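Local coordinates for protein STM4351 (Salmonella enterica, PDB 2Y7I) that binds arginine with high specificity in the periplasm as a solute-binding protein of family 3, probably serving amino acid uptake, at residues V137-Y142 and N152-V157; H105-L110 and Q124-D129. All coordinates share one frame; numbering follows the deposited sequence.

Contacts 1 and 2 sit about 13 Å apart, centre to centre, and both are assembled around strand 114-118 of a mixed sheet. Contact 1 belongs to the crossover from strand 135-139 to strand 156-160, whereas contact 2 joins the loop ahead of strand 114-118 to helix 122-130. Each core is apolar, with no hydrogen bond across it: aliphatic branches meet tyrosines and one another in contact 1, where V137 and Y139 remain partly exposed, and F107 meets Y126 and L127 in contact 2, all three buried. Their polar margins differ. A zinc ion borders contact 1, while contact 2 carries a locally bonded turn and an acetate. The two touch where A138 packs on Q124.

Contact 1: residues V137-Y142 and N152-V157; sequences VAYDSY and NRLEGV. With ZN (zinc ion), chain D.
L154 lays CD2 against V137 and the Y139 hydroxyl and CD1 against the Y139 ring and hydroxyl, and farther along V157 meets Y142. These contacts lie within a beta-alpha-beta crossover: strand 135-139 leads through helix 142-150 to strand 156-160, and strand 114-118 runs between the two strands in the sheet. The packing is closest round Y139. Its OH lies 3.5 Å from L154 CD1 and equally far from L154 CD2, and the ring meets CD1 obliquely, the two side chains approaching from opposite directions. D148 of the covering helix takes the phenol OH in a hydrogen bond. V137 turns CG2 anti to its carbonyl carbon, which brings that methyl within 3.8 Å of L154 CD2. Nearer the bound arginine, where Y142 and V157 are both buried, V157 CG1 comes to the edge of the Y142 ring, in its plane, 3.7 Å from CD1. Y142 OH is hydrogen-bonded to F158 O, and the Y142 side chain lies about 5 Å from the arginine. Away from this core, R153 and N152 are exposed, N152 closing helix 142-150 as the C-prime residue of a Schellman motif. On the other margin D140 binds zinc through OD2 at 1.9 Å, with D55 as the second protein ligand. Methyls and ring carbons therefore hold the segments together by dispersion and burial, while the polar ends look to partners beyond the two segments.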
ATOM      1  N   VAL A 137      19.541   4.930 -28.980  1.00 19.46           N
ATOM      2  CA  VAL A 137      18.726   5.609 -29.971  1.00 19.19           C
ATOM      3  C   VAL A 137      17.507   6.106 -29.221  1.00 18.34           C
ATOM      4  O   VAL A 137      16.751   5.310 -28.666  1.00 16.91           O
ATOM      5  CB  VAL A 137      18.323   4.667 -31.136  1.00 19.30           C
ATOM      6  CG1 VAL A 137      17.535   5.431 -32.213  1.00 19.99           C
ATOM      7  CG2 VAL A 137      19.559   4.004 -31.744  1.00 19.84           C
ATOM      8  N   ALA A 138      17.338   7.426 -29.201  1.00 18.24           N
ATOM      9  CA  ALA A 138      16.320   8.080 -28.385  1.00 18.26           C
ATOM     10  C   ALA A 138      15.010   8.220 -29.157  1.00 18.35           C
ATOM     11  O   ALA A 138      15.011   8.584 -30.341  1.00 19.16           O
ATOM     12  CB  ALA A 138      16.817   9.458 -27.943  1.00 19.20           C
ATOM     13  N   TYR A 139      13.912   7.948 -28.458  1.00 17.28           N
ATOM     14  CA  TYR A 139      12.552   8.041 -28.986  1.00 17.49           C
ATOM     15  C   TYR A 139      11.700   8.805 -27.988  1.00 17.58           C
ATOM     16  O   TYR A 139      11.927   8.697 -26.786  1.00 16.68           O
ATOM     17  CB  TYR A 139      11.954   6.632 -29.134  1.00 16.62           C
ATOM     18  CG  TYR A 139      12.620   5.799 -30.203  1.00 16.62           C
ATOM     19  CD1 TYR A 139      13.734   5.009 -29.909  1.00 14.57           C
ATOM     20  CD2 TYR A 139      12.142   5.811 -31.512  1.00 16.87           C
ATOM     21  CE1 TYR A 139      14.361   4.253 -30.900  1.00 16.39           C
ATOM     22  CE2 TYR A 139      12.754   5.040 -32.517  1.00 18.15           C
ATOM     23  CZ  TYR A 139      13.866   4.275 -32.201  1.00 16.56           C
ATOM     24  OH  TYR A 139      14.461   3.537 -33.193  1.00 18.38           O
ATOM     25  N   ASP A 140      10.708   9.555 -28.466  1.00 18.36           N
ATOM     26  CA  ASP A 140       9.701  10.099 -27.547  1.00 19.12           C
ATOM     27  C   ASP A 140       8.518   9.160 -27.288  1.00 19.71           C
ATOM     28  O   ASP A 140       7.474   9.575 -26.768  1.00 20.33           O
ATOM     29  CB  ASP A 140       9.236  11.498 -27.981  1.00 19.51           C
ATOM     30  CG  ASP A 140      10.178  12.579 -27.501  1.00 19.02           C
ATOM     31  OD1 ASP A 140      11.306  12.226 -27.098  1.00 18.03           O
ATOM     32  OD2 ASP A 140       9.820  13.771 -27.512  1.00 16.75           O
ATOM     33  N   SER A 141       8.665   7.896 -27.666  1.00 20.63           N
ATOM     34  CA  SER A 141       7.623   6.907 -27.392  1.00 21.22           C
ATOM     35  C   SER A 141       8.168   5.502 -27.541  1.00 20.82           C
ATOM     36  O   SER A 141       8.663   5.146 -28.613  1.00 20.29           O
ATOM     37  CB  SER A 141       6.445   7.101 -28.352  1.00 22.88           C
ATOM     38  OG  SER A 141       5.498   6.058 -28.200  1.00 25.95           O
ATOM     39  N   TYR A 142       8.073   4.716 -26.465  1.00 19.88           N
ATOM     40  CA  TYR A 142       8.429   3.298 -26.527  1.00 20.09           C
ATOM     41  C   TYR A 142       7.712   2.579 -27.677  1.00 20.44           C
ATOM     42  O   TYR A 142       8.263   1.648 -28.255  1.00 20.75           O
ATOM     43  CB  TYR A 142       8.278   2.602 -25.148  1.00 19.29           C
ATOM     44  CG  TYR A 142       9.515   2.785 -24.287  1.00 19.62           C
ATOM     45  CD1 TYR A 142      10.679   2.074 -24.557  1.00 19.99           C
ATOM     46  CD2 TYR A 142       9.532   3.690 -23.218  1.00 19.78           C
ATOM     47  CE1 TYR A 142      11.840   2.249 -23.788  1.00 19.85           C
ATOM     48  CE2 TYR A 142      10.685   3.866 -22.429  1.00 19.39           C
ATOM     49  CZ  TYR A 142      11.841   3.143 -22.727  1.00 19.91           C
ATOM     50  OH  TYR A 142      13.009   3.332 -21.989  1.00 16.07           O
ATOM     51  N   ASN A 152      13.799  -4.427 -37.516  1.00 24.50           N
ATOM     52  CA  ASN A 152      15.270  -4.574 -37.490  1.00 25.20           C
ATOM     53  C   ASN A 152      16.122  -3.304 -37.556  1.00 24.98           C
ATOM     54  O   ASN A 152      17.305  -3.356 -37.908  1.00 25.29           O
ATOM     55  CB  ASN A 152      15.758  -5.611 -38.524  1.00 27.43           C
ATOM     56  CG  ASN A 152      15.870  -6.995 -37.937  1.00 29.96           C
ATOM     57  OD1 ASN A 152      15.023  -7.853 -38.186  1.00 34.89           O
ATOM     58  ND2 ASN A 152      16.907  -7.221 -37.129  1.00 33.32           N
ATOM     59  N   ARG A 153      15.529  -2.167 -37.215  1.00 24.12           N
ATOM     60  CA  ARG A 153      16.289  -0.927 -37.136  1.00 24.45           C
ATOM     61  C   ARG A 153      17.053  -0.823 -35.818  1.00 22.87           C
ATOM     62  O   ARG A 153      17.959   0.008 -35.668  1.00 22.87           O
ATOM     63  CB  ARG A 153      15.376   0.276 -37.336  1.00 24.90           C
ATOM     64  CG  ARG A 153      15.176   0.615 -38.794  1.00 29.42           C
ATOM     65  CD  ARG A 153      14.401   1.908 -38.954  1.00 33.44           C
ATOM     66  NE  ARG A 153      14.995   2.766 -39.984  1.00 38.68           N
ATOM     67  CZ  ARG A 153      15.735   3.842 -39.723  1.00 40.25           C
ATOM     68  NH1 ARG A 153      15.976   4.203 -38.462  1.00 39.83           N
ATOM     69  NH2 ARG A 153      16.228   4.569 -40.721  1.00 42.42           N
ATOM     70  N   LEU A 154      16.671  -1.669 -34.865  1.00 21.07           N
ATOM     71  CA  LEU A 154      17.332  -1.732 -33.572  1.00 19.39           C
ATOM     72  C   LEU A 154      17.606  -3.176 -33.232  1.00 19.03           C
ATOM     73  O   LEU A 154      16.909  -4.068 -33.722  1.00 20.04           O
ATOM     74  CB  LEU A 154      16.437  -1.149 -32.472  1.00 18.43           C
ATOM     75  CG  LEU A 154      15.929   0.288 -32.586  1.00 17.03           C
ATOM     76  CD1 LEU A 154      14.869   0.518 -31.511  1.00 15.35           C
ATOM     77  CD2 LEU A 154      17.074   1.285 -32.449  1.00 16.66           C
ATOM     78  N   GLU A 155      18.607  -3.403 -32.388  1.00 17.92           N
ATOM     79  CA  GLU A 155      18.850  -4.738 -31.844  1.00 17.74           C
ATOM     80  C   GLU A 155      18.161  -4.977 -30.507  1.00 16.72           C
ATOM     81  O   GLU A 155      17.915  -6.122 -30.128  1.00 16.40           O
ATOM     82  CB  GLU A 155      20.349  -5.036 -31.745  1.00 18.11           C
ATOM     83  CG  GLU A 155      21.000  -5.218 -33.110  1.00 20.87           C
ATOM     84  CD  GLU A 155      20.332  -6.322 -33.918  1.00 24.07           C
ATOM     85  OE1 GLU A 155      20.612  -7.505 -33.643  1.00 26.40           O
ATOM     86  OE2 GLU A 155      19.528  -6.011 -34.826  1.00 26.82           O
ATOM     87  N   GLY A 156      17.849  -3.897 -29.797  1.00 16.02           N
ATOM     88  CA  GLY A 156      17.149  -4.017 -28.527  1.00 14.92           C
ATOM     89  C   GLY A 156      16.356  -2.774 -28.177  1.00 14.32           C
ATOM     90  O   GLY A 156      16.476  -1.737 -28.824  1.00 14.44           O
ATOM     91  N   VAL A 157      15.520  -2.911 -27.156  1.00 14.13           N
ATOM     92  CA  VAL A 157      14.793  -1.790 -26.560  1.00 13.68           C
ATOM     93  C   VAL A 157      14.971  -1.960 -25.058  1.00 13.34           C
ATOM     94  O   VAL A 157      14.825  -3.062 -24.545  1.00 13.73           O
ATOM     95  CB  VAL A 157      13.297  -1.756 -26.979  1.00 13.67           C
ATOM     96  CG1 VAL A 157      12.511  -0.726 -26.122  1.00 13.88           C
ATOM     97  CG2 VAL A 157      13.149  -1.383 -28.478  1.00 12.80           C
TER
HETATM   98 ZN    ZN D1246      10.998  15.016 -26.818  1.00 16.19          ZN

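Contact 2: residues H105-L110 and Q124-D129; sequences HTFADL and QRYLQD. With ACT (acetate ion), chain G.
F107 and L127 bring the two backbones closest, their CA atoms 9.7 Å apart, so that side chains alone bridge the turn at 105-110 and helix 122-130. The turn opens with an ST motif, T106 OG1 accepting from D109 N at 3.1 Å, and runs into the 3-10 segment 108-110. In return, D109 OD2 accepts from H105 N through the anti lone pair and from T106 N above the carboxylate plane, 47° out of it. Two bonds to one oxygen pin the carboxylate over the start of the turn and would probably favour its ionised form.

From this turn F107 reaches toward the helix. CE1 lies 3.8 Å from L127 CD2, while CZ approaches the edge of the Y126 ring, 4.1 Å from CE2. The two ring planes stand at 57°, an oblique pairing. Y126 has CG anti to its backbone N (chi1 174°), a torsion that swings the ring across toward F107, and its OH finds Q131 NE2 in a hydrogen bond. Q131 and I134 also touch F107, and L127 rests on V115 and L117, so the contact joins the loop and helix that come just before and after strand 114-118.

R125 and D129 take no part in this apolar core. Their ion pair is long, with the oxygen well out of the guanidinium plane, and D129 OD2 is hydrogen-bonded to Y186 OH. R125 NE donates to OXT of an acetate, probably from the crystallisation liquor, at 2.8 Å near the guanidinium plane.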
ATOM      1  N   HIS A 105      22.759 -12.014 -24.736  1.00 16.01           N
ATOM      2  CA  HIS A 105      22.664 -12.391 -23.325  1.00 16.65           C
ATOM      3  C   HIS A 105      23.074 -11.237 -22.414  1.00 16.23           C
ATOM      4  O   HIS A 105      22.513 -11.055 -21.335  1.00 16.35           O
ATOM      5  CB  HIS A 105      23.564 -13.599 -23.029  1.00 16.88           C
ATOM      6  CG  HIS A 105      23.056 -14.892 -23.585  1.00 18.37           C
ATOM      7  ND1 HIS A 105      22.491 -15.871 -22.797  1.00 17.69           N
ATOM      8  CD2 HIS A 105      23.040 -15.374 -24.852  1.00 18.01           C
ATOM      9  CE1 HIS A 105      22.140 -16.897 -23.553  1.00 19.99           C
ATOM     10  NE2 HIS A 105      22.464 -16.622 -24.803  1.00 19.79           N
ATOM     11  N   THR A 106      24.072 -10.471 -22.847  1.00 16.21           N
ATOM     12  CA  THR A 106      24.683  -9.458 -21.985  1.00 16.65           C
ATOM     13  C   THR A 106      24.843  -8.132 -22.702  1.00 16.33           C
ATOM     14  O   THR A 106      24.812  -8.061 -23.949  1.00 16.36           O
ATOM     15  CB  THR A 106      26.102  -9.881 -21.501  1.00 17.55           C
ATOM     16  OG1 THR A 106      27.003  -9.873 -22.611  1.00 17.61           O
ATOM     17  CG2 THR A 106      26.114 -11.261 -20.860  1.00 19.20           C
ATOM     18  N   PHE A 107      25.055  -7.079 -21.919  1.00 16.51           N
ATOM     19  CA  PHE A 107      25.409  -5.773 -22.478  1.00 16.95           C
ATOM     20  C   PHE A 107      26.662  -5.824 -23.355  1.00 17.55           C
ATOM     21  O   PHE A 107      26.709  -5.173 -24.405  1.00 17.42           O
ATOM     22  CB  PHE A 107      25.561  -4.727 -21.373  1.00 17.23           C
ATOM     23  CG  PHE A 107      24.240  -4.233 -20.821  1.00 17.16           C
ATOM     24  CD1 PHE A 107      23.376  -3.476 -21.616  1.00 18.14           C
ATOM     25  CD2 PHE A 107      23.866  -4.522 -19.512  1.00 18.54           C
ATOM     26  CE1 PHE A 107      22.159  -3.025 -21.117  1.00 18.06           C
ATOM     27  CE2 PHE A 107      22.646  -4.077 -18.999  1.00 18.89           C
ATOM     28  CZ  PHE A 107      21.788  -3.322 -19.809  1.00 18.02           C
ATOM     29  N   ALA A 108      27.660  -6.606 -22.937  1.00 18.49           N
ATOM     30  CA  ALA A 108      28.860  -6.815 -23.752  1.00 19.19           C
ATOM     31  C   ALA A 108      28.502  -7.353 -25.142  1.00 18.74           C
ATOM     32  O   ALA A 108      29.093  -6.938 -26.137  1.00 18.93           O
ATOM     33  CB  ALA A 108      29.851  -7.748 -23.052  1.00 20.34           C
ATOM     34  N   ASP A 109      27.526  -8.259 -25.203  1.00 18.30           N
ATOM     35  CA  ASP A 109      27.077  -8.829 -26.481  1.00 18.29           C
ATOM     36  C   ASP A 109      26.492  -7.757 -27.410  1.00 17.81           C
ATOM     37  O   ASP A 109      26.479  -7.928 -28.627  1.00 18.18           O
ATOM     38  CB  ASP A 109      26.019  -9.921 -26.266  1.00 17.89           C
ATOM     39  CG  ASP A 109      26.557 -11.146 -25.557  1.00 19.16           C
ATOM     40  OD1 ASP A 109      27.775 -11.421 -25.617  1.00 18.55           O
ATOM     41  OD2 ASP A 109      25.727 -11.846 -24.931  1.00 19.15           O
ATOM     42  N   LEU A 110      26.006  -6.664 -26.830  1.00 17.19           N
ATOM     43  CA  LEU A 110      25.420  -5.571 -27.605  1.00 17.38           C
ATOM     44  C   LEU A 110      26.433  -4.532 -28.093  1.00 18.06           C
ATOM     45  O   LEU A 110      26.048  -3.493 -28.635  1.00 17.76           O
ATOM     46  CB  LEU A 110      24.285  -4.911 -26.809  1.00 16.12           C
ATOM     47  CG  LEU A 110      22.997  -5.749 -26.776  1.00 16.04           C
ATOM     48  CD1 LEU A 110      22.106  -5.304 -25.613  1.00 14.83           C
ATOM     49  CD2 LEU A 110      22.265  -5.602 -28.097  1.00 16.50           C
ATOM     50  N   GLN A 124      17.896   6.081 -20.381  1.00 13.63           N
ATOM     51  CA  GLN A 124      18.747   6.842 -21.272  1.00 14.39           C
ATOM     52  C   GLN A 124      20.042   7.226 -20.559  1.00 15.63           C
ATOM     53  O   GLN A 124      21.129   7.057 -21.111  1.00 15.07           O
ATOM     54  CB  GLN A 124      18.019   8.095 -21.772  1.00 14.73           C
ATOM     55  CG  GLN A 124      18.893   9.040 -22.593  1.00 15.87           C
ATOM     56  CD  GLN A 124      18.087  10.203 -23.168  1.00 16.84           C
ATOM     57  OE1 GLN A 124      17.498  10.998 -22.426  1.00 17.53           O
ATOM     58  NE2 GLN A 124      18.070  10.309 -24.497  1.00 17.74           N
ATOM     59  N   ARG A 125      19.921   7.719 -19.327  1.00 16.04           N
ATOM     60  CA  ARG A 125      21.086   8.161 -18.568  1.00 17.46           C
ATOM     61  C   ARG A 125      22.006   6.981 -18.252  1.00 17.52           C
ATOM     62  O   ARG A 125      23.227   7.071 -18.446  1.00 18.12           O
ATOM     63  CB  ARG A 125      20.674   8.907 -17.294  1.00 18.22           C
ATOM     64  CG  ARG A 125      21.825   9.664 -16.640  1.00 22.12           C
ATOM     65  CD  ARG A 125      21.345  10.593 -15.516  1.00 26.17           C
ATOM     66  NE  ARG A 125      21.008   9.884 -14.276  1.00 27.01           N
ATOM     67  CZ  ARG A 125      21.871   9.614 -13.298  1.00 29.21           C
ATOM     68  NH1 ARG A 125      23.149   9.963 -13.406  1.00 28.90           N
ATOM     69  NH2 ARG A 125      21.454   8.981 -12.205  1.00 29.57           N
ATOM     70  N   TYR A 126      21.418   5.875 -17.796  1.00 16.15           N
ATOM     71  CA  TYR A 126      22.192   4.662 -17.531  1.00 16.62           C
ATOM     72  C   TYR A 126      23.002   4.202 -18.739  1.00 17.03           C
ATOM     73  O   TYR A 126      24.210   3.980 -18.609  1.00 17.54           O
ATOM     74  CB  TYR A 126      21.337   3.495 -16.985  1.00 15.68           C
ATOM     75  CG  TYR A 126      22.160   2.228 -16.879  1.00 17.05           C
ATOM     76  CD1 TYR A 126      23.061   2.036 -15.827  1.00 18.92           C
ATOM     77  CD2 TYR A 126      22.094   1.259 -17.871  1.00 18.23           C
ATOM     78  CE1 TYR A 126      23.849   0.889 -15.752  1.00 20.38           C
ATOM     79  CE2 TYR A 126      22.876   0.115 -17.809  1.00 19.00           C
ATOM     80  CZ  TYR A 126      23.752  -0.060 -16.754  1.00 19.79           C
ATOM     81  OH  TYR A 126      24.522  -1.194 -16.708  1.00 21.65           O
ATOM     82  N   LEU A 127      22.348   4.027 -19.895  1.00 16.66           N
ATOM     83  CA  LEU A 127      23.065   3.538 -21.088  1.00 17.96           C
ATOM     84  C   LEU A 127      24.149   4.495 -21.547  1.00 18.70           C
ATOM     85  O   LEU A 127      25.243   4.065 -21.934  1.00 18.95           O
ATOM     86  CB  LEU A 127      22.127   3.271 -22.257  1.00 17.53           C
ATOM     87  CG  LEU A 127      21.560   1.891 -22.600  1.00 19.95           C
ATOM     88  CD1 LEU A 127      21.543   1.765 -24.136  1.00 20.32           C
ATOM     89  CD2 LEU A 127      22.299   0.695 -21.987  1.00 20.37           C
ATOM     90  N   GLN A 128      23.839   5.792 -21.520  1.00 18.98           N
ATOM     91  CA  GLN A 128      24.807   6.818 -21.930  1.00 20.54           C
ATOM     92  C   GLN A 128      26.042   6.822 -21.044  1.00 21.43           C
ATOM     93  O   GLN A 128      27.154   7.026 -21.529  1.00 22.11           O
ATOM     94  CB  GLN A 128      24.156   8.214 -21.956  1.00 21.04           C
ATOM     95  CG  GLN A 128      23.307   8.440 -23.208  1.00 22.31           C
ATOM     96  CD  GLN A 128      22.495   9.733 -23.191  1.00 25.05           C
ATOM     97  OE1 GLN A 128      21.765  10.027 -24.147  1.00 26.11           O
ATOM     98  NE2 GLN A 128      22.599  10.495 -22.111  1.00 23.37           N
ATOM     99  N   ASP A 129      25.841   6.597 -19.745  1.00 20.84           N
ATOM    100  CA  ASP A 129      26.935   6.675 -18.781  1.00 22.03           C
ATOM    101  C   ASP A 129      27.709   5.387 -18.641  1.00 22.22           C
ATOM    102  O   ASP A 129      28.942   5.411 -18.592  1.00 23.47           O
ATOM    103  CB  ASP A 129      26.415   7.059 -17.403  1.00 21.87           C
ATOM    104  CG  ASP A 129      25.936   8.484 -17.336  1.00 22.71           C
ATOM    105  OD1 ASP A 129      26.178   9.247 -18.292  1.00 22.85           O
ATOM    106  OD2 ASP A 129      25.305   8.837 -16.323  1.00 23.35           O
TER
HETATM  107  C   ACT G1249      17.515  10.935 -14.243  1.00 25.58           C
HETATM  108  O   ACT G1249      16.879  11.872 -13.717  1.00 25.00           O
HETATM  109  OXT ACT G1249      18.341  10.345 -13.502  1.00 25.78           O
HETATM  110  CH3 ACT G1249      17.288  10.540 -15.672  1.00 25.35           C